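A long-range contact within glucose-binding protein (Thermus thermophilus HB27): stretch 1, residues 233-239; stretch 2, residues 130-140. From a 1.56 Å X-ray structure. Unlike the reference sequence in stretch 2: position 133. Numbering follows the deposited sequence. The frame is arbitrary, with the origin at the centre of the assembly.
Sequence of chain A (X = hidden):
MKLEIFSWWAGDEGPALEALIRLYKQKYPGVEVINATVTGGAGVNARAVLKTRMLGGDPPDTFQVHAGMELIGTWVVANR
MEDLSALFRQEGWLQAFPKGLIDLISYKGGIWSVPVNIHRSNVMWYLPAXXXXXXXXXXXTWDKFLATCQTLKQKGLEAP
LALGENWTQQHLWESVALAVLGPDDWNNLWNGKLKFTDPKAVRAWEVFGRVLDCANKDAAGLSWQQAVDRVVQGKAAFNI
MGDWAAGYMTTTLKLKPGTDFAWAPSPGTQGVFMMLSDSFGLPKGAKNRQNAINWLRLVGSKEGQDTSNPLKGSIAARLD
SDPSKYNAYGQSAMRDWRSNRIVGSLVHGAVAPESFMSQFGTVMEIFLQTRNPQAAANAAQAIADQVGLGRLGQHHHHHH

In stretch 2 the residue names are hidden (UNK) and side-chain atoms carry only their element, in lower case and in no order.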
# COMPACT_ATOMS: atom_id res chain seq x y z
N GLN A 233 -3.60 -2.73 22.11
CA GLN A 233 -4.42 -2.71 23.34
C GLN A 233 -5.06 -4.06 23.74
O GLN A 233 -5.55 -4.21 24.85
CB GLN A 233 -5.51 -1.68 23.17
CG GLN A 233 -5.00 -0.27 23.12
CD GLN A 233 -5.94 0.68 22.43
OE1 GLN A 233 -6.94 0.27 21.86
NE2 GLN A 233 -5.62 1.97 22.47
N GLY A 234 -5.05 -5.05 22.86
CA GLY A 234 -5.74 -6.30 23.14
C GLY A 234 -7.25 -6.19 23.07
O GLY A 234 -7.96 -7.09 23.55
N LYS A 235 -7.75 -5.09 22.48
CA LYS A 235 -9.17 -4.97 22.11
C LYS A 235 -9.50 -5.67 20.79
O LYS A 235 -10.66 -5.71 20.37
CB LYS A 235 -9.58 -3.51 22.02
CG LYS A 235 -9.49 -2.80 23.35
CD LYS A 235 -10.34 -1.53 23.41
CE LYS A 235 -9.54 -0.29 23.12
NZ LYS A 235 -10.16 0.94 23.69
N ALA A 236 -8.46 -6.21 20.16
CA ALA A 236 -8.58 -7.07 18.99
C ALA A 236 -7.39 -8.01 19.02
O ALA A 236 -6.41 -7.71 19.67
CB ALA A 236 -8.55 -6.22 17.72
N ALA A 237 -7.49 -9.14 18.31
CA ALA A 237 -6.40 -10.11 18.21
C ALA A 237 -5.55 -9.90 16.94
O ALA A 237 -4.33 -10.15 16.95
CB ALA A 237 -6.98 -11.52 18.22
N PHE A 238 -6.21 -9.45 15.87
CA PHE A 238 -5.60 -9.38 14.55
C PHE A 238 -5.95 -8.08 13.83
O PHE A 238 -6.98 -7.47 14.08
CB PHE A 238 -6.09 -10.54 13.69
CG PHE A 238 -6.04 -11.88 14.37
CD1 PHE A 238 -4.82 -12.47 14.69
CD2 PHE A 238 -7.22 -12.56 14.68
CE1 PHE A 238 -4.78 -13.72 15.32
CE2 PHE A 238 -7.18 -13.79 15.32
CZ PHE A 238 -5.97 -14.37 15.63
N ASN A 239 -5.06 -7.71 12.90
CA ASN A 239 -5.36 -6.62 11.95
C ASN A 239 -4.69 -6.96 10.62
O ASN A 239 -3.57 -7.42 10.62
CB ASN A 239 -4.83 -5.29 12.48
CG ASN A 239 -5.23 -4.10 11.61
OD1 ASN A 239 -6.42 -3.90 11.28
ND2 ASN A 239 -4.24 -3.28 11.27
N UNK A 130 -0.42 -11.60 23.91
CA UNK A 130 -1.88 -11.52 24.04
C UNK A 130 -2.51 -12.80 23.52
O UNK A 130 -3.47 -13.31 24.12
c UNK A 130 -2.26 -8.98 24.04
c UNK A 130 -3.06 -7.44 25.91
c UNK A 130 -3.37 -8.70 25.08
c UNK A 130 -2.46 -10.31 23.31
n UNK A 130 -2.36 -6.37 25.12
N UNK A 131 -1.98 -13.32 22.43
CA UNK A 131 -2.51 -14.56 21.87
C UNK A 131 -2.35 -15.69 22.87
O UNK A 131 -3.23 -16.53 23.00
c UNK A 131 -3.64 -13.59 19.25
c UNK A 131 -1.85 -14.92 20.53
c UNK A 131 -1.90 -14.90 18.02
c UNK A 131 -2.19 -14.09 19.27
N UNK A 132 -1.21 -15.70 23.56
CA UNK A 132 -0.96 -16.72 24.61
C UNK A 132 -1.92 -16.57 25.79
O UNK A 132 -2.45 -17.56 26.31
c UNK A 132 3.85 -18.11 23.89
c UNK A 132 2.92 -17.20 24.68
n UNK A 132 3.95 -17.68 22.46
c UNK A 132 1.51 -17.25 24.11
c UNK A 132 0.50 -16.64 25.09
N UNK A 133 -2.16 -15.32 26.20
CA UNK A 133 -3.15 -15.00 27.22
C UNK A 133 -4.55 -15.51 26.90
O UNK A 133 -5.31 -15.88 27.83
N UNK A 134 -4.89 -15.52 25.61
CA UNK A 134 -6.17 -16.07 25.10
C UNK A 134 -6.11 -17.53 24.67
O UNK A 134 -7.12 -18.11 24.28
c UNK A 134 -7.07 -13.91 24.20
c UNK A 134 -5.94 -11.26 21.75
c UNK A 134 -6.55 -10.18 22.41
n UNK A 134 -8.00 -12.13 25.19
c UNK A 134 -6.66 -15.28 23.90
c UNK A 134 -7.82 -13.49 25.25
c UNK A 134 -6.77 -12.75 23.42
c UNK A 134 -7.37 -11.65 24.06
c UNK A 134 -6.05 -12.54 22.24
c UNK A 134 -7.26 -10.35 23.57
N UNK A 135 -4.93 -18.13 24.68
CA UNK A 135 -4.81 -19.53 24.34
C UNK A 135 -5.19 -19.86 22.91
O UNK A 135 -5.91 -20.83 22.67
N UNK A 136 -4.72 -19.06 21.96
CA UNK A 136 -4.94 -19.31 20.53
C UNK A 136 -3.65 -19.14 19.72
O UNK A 136 -2.71 -18.49 20.18
c UNK A 136 -5.53 -16.90 19.96
c UNK A 136 -6.01 -18.35 19.92
c UNK A 136 -7.35 -18.48 20.66
N UNK A 137 -3.63 -19.71 18.51
CA UNK A 137 -2.54 -19.53 17.54
C UNK A 137 -2.90 -18.51 16.44
O UNK A 137 -4.07 -18.20 16.25
o UNK A 137 -0.90 -21.57 18.73
n UNK A 137 -1.95 -23.17 17.54
c UNK A 137 -1.64 -21.90 17.79
c UNK A 137 -2.26 -20.86 16.85
N UNK A 138 -1.89 -18.00 15.70
CA UNK A 138 -2.15 -17.19 14.50
C UNK A 138 -2.68 -18.03 13.33
O UNK A 138 -2.02 -18.98 12.92
c UNK A 138 -0.44 -18.09 15.97
c UNK A 138 0.19 -17.59 14.71
c UNK A 138 -0.76 -16.63 14.15
N UNK A 139 -3.87 -17.70 12.78
CA UNK A 139 -4.48 -18.51 11.72
C UNK A 139 -3.79 -18.45 10.35
O UNK A 139 -3.44 -17.37 9.88
c UNK A 139 -5.91 -17.98 11.64
c UNK A 139 -4.72 -16.57 13.18
c UNK A 139 -5.87 -16.65 12.27
N UNK A 140 -3.64 -19.62 9.72
CA UNK A 140 -2.96 -19.73 8.43
C UNK A 140 -3.92 -19.80 7.23
O UNK A 140 -3.48 -19.71 6.08
c UNK A 140 -1.52 -23.45 8.23
n UNK A 140 -0.06 -23.86 11.61
c UNK A 140 -0.93 -23.98 10.60
c UNK A 140 -1.98 -20.92 8.44
n UNK A 140 -0.66 -23.41 9.42
n UNK A 140 -2.06 -24.66 10.79
c UNK A 140 -2.60 -22.31 8.23

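Position 130 carries four carbons in a row ending in a nitrogen. Its CA-to-CB bond points toward stretch 1, and the chain runs over the backbone at the turn there. The terminal nitrogen lies 3.8 Å from Gly234 N and 3.8 Å from Gln233 C. Neither approach is a hydrogen bond. This is a lysine, Lys130. Gly234 has positive phi, which by itself favours glycine. An ideal CB on it would sit 2.7 Å from Lys130 CE, a clash, so the lysine chain uses space that the glycine leaves free.

Position 131 has four carbons, forked at the second. It leaves the backbone sideways, but its end comes nearer to stretch 1. One terminal carbon of the fork is 4.1 Å from Ala237 CB and 4.1 Å from Phe238 CE1. The side chain is buried. The shape is that of leucine, Leu131, and the touching carbon is CD2.

Position 132 again shows four carbons in a row ending in a nitrogen. The side chain is out of reach of stretch 1. It is Lys132.

Position 133 has no side-chain atoms. Nothing of stretch 1 is near enough to account for their absence. It is Gly133. The reference sequence has another residue here.

Position 134 has one carbon, then fused five- and six-membered rings holding eight carbons and one nitrogen. The six-membered ring meets stretch 1. One of its carbons is 3.3 Å from Gly234 O, and the next is 3.7 Å from Ala236 O. Both carbonyl oxygens lie at the ring edge, near its plane, where the C-H groups carry slight positive charge. A third ring carbon packs 3.7 Å from Ala237 CB. Only tryptophan fits, hence Trp134; the three carbons are CZ2, CH2 and CZ3.

Position 135 also lacks side-chain atoms and is out of reach of stretch 1. Its phi is positive. This is Gly135. It is the first residue to leave helical geometry, in a Schellman motif: Gly135 N bonds to Lys132 O at 3.0 Å, and N of position 136 bonds to Leu131 O at 3.1 Å.

Position 136 has one carbon carrying two more, three in all. Its CA-to-CB bond points toward stretch 1, but the side chain makes no contact there. This is Val136.

Position 137 has two carbons, the second carrying one oxygen and one nitrogen. Its CA-to-CB bond points away, but its backbone O lies 4.3 Å from Phe238 CZ, at the ring edge. The amide gives Asn137.

Position 138 has three carbons closing a ring onto the backbone nitrogen. Its CA is 4.4 Å from Phe238 CE1. It is Pro138.

Position 139 has the same closed ring. Its CA-to-CB bond points toward stretch 1. The ring carbon bonded to the backbone nitrogen is 3.5 Å from Phe238 CZ, and its neighbour lies over one face of the phenyl ring. This is Pro139, and those carbons are CD and CG.

Position 140 has three carbons, a nitrogen, then a carbon carrying two more nitrogens. It is out of reach. The guanidinium marks Arg140.

The contact buries 346 Å² and has no hydrogen bonds across it. It works by packing: Trp134 meets the backbone and Ala237, while Leu131 and Pro139 pack against Phe238.

Stretch 2 130-140: KLKGWGVNPPR
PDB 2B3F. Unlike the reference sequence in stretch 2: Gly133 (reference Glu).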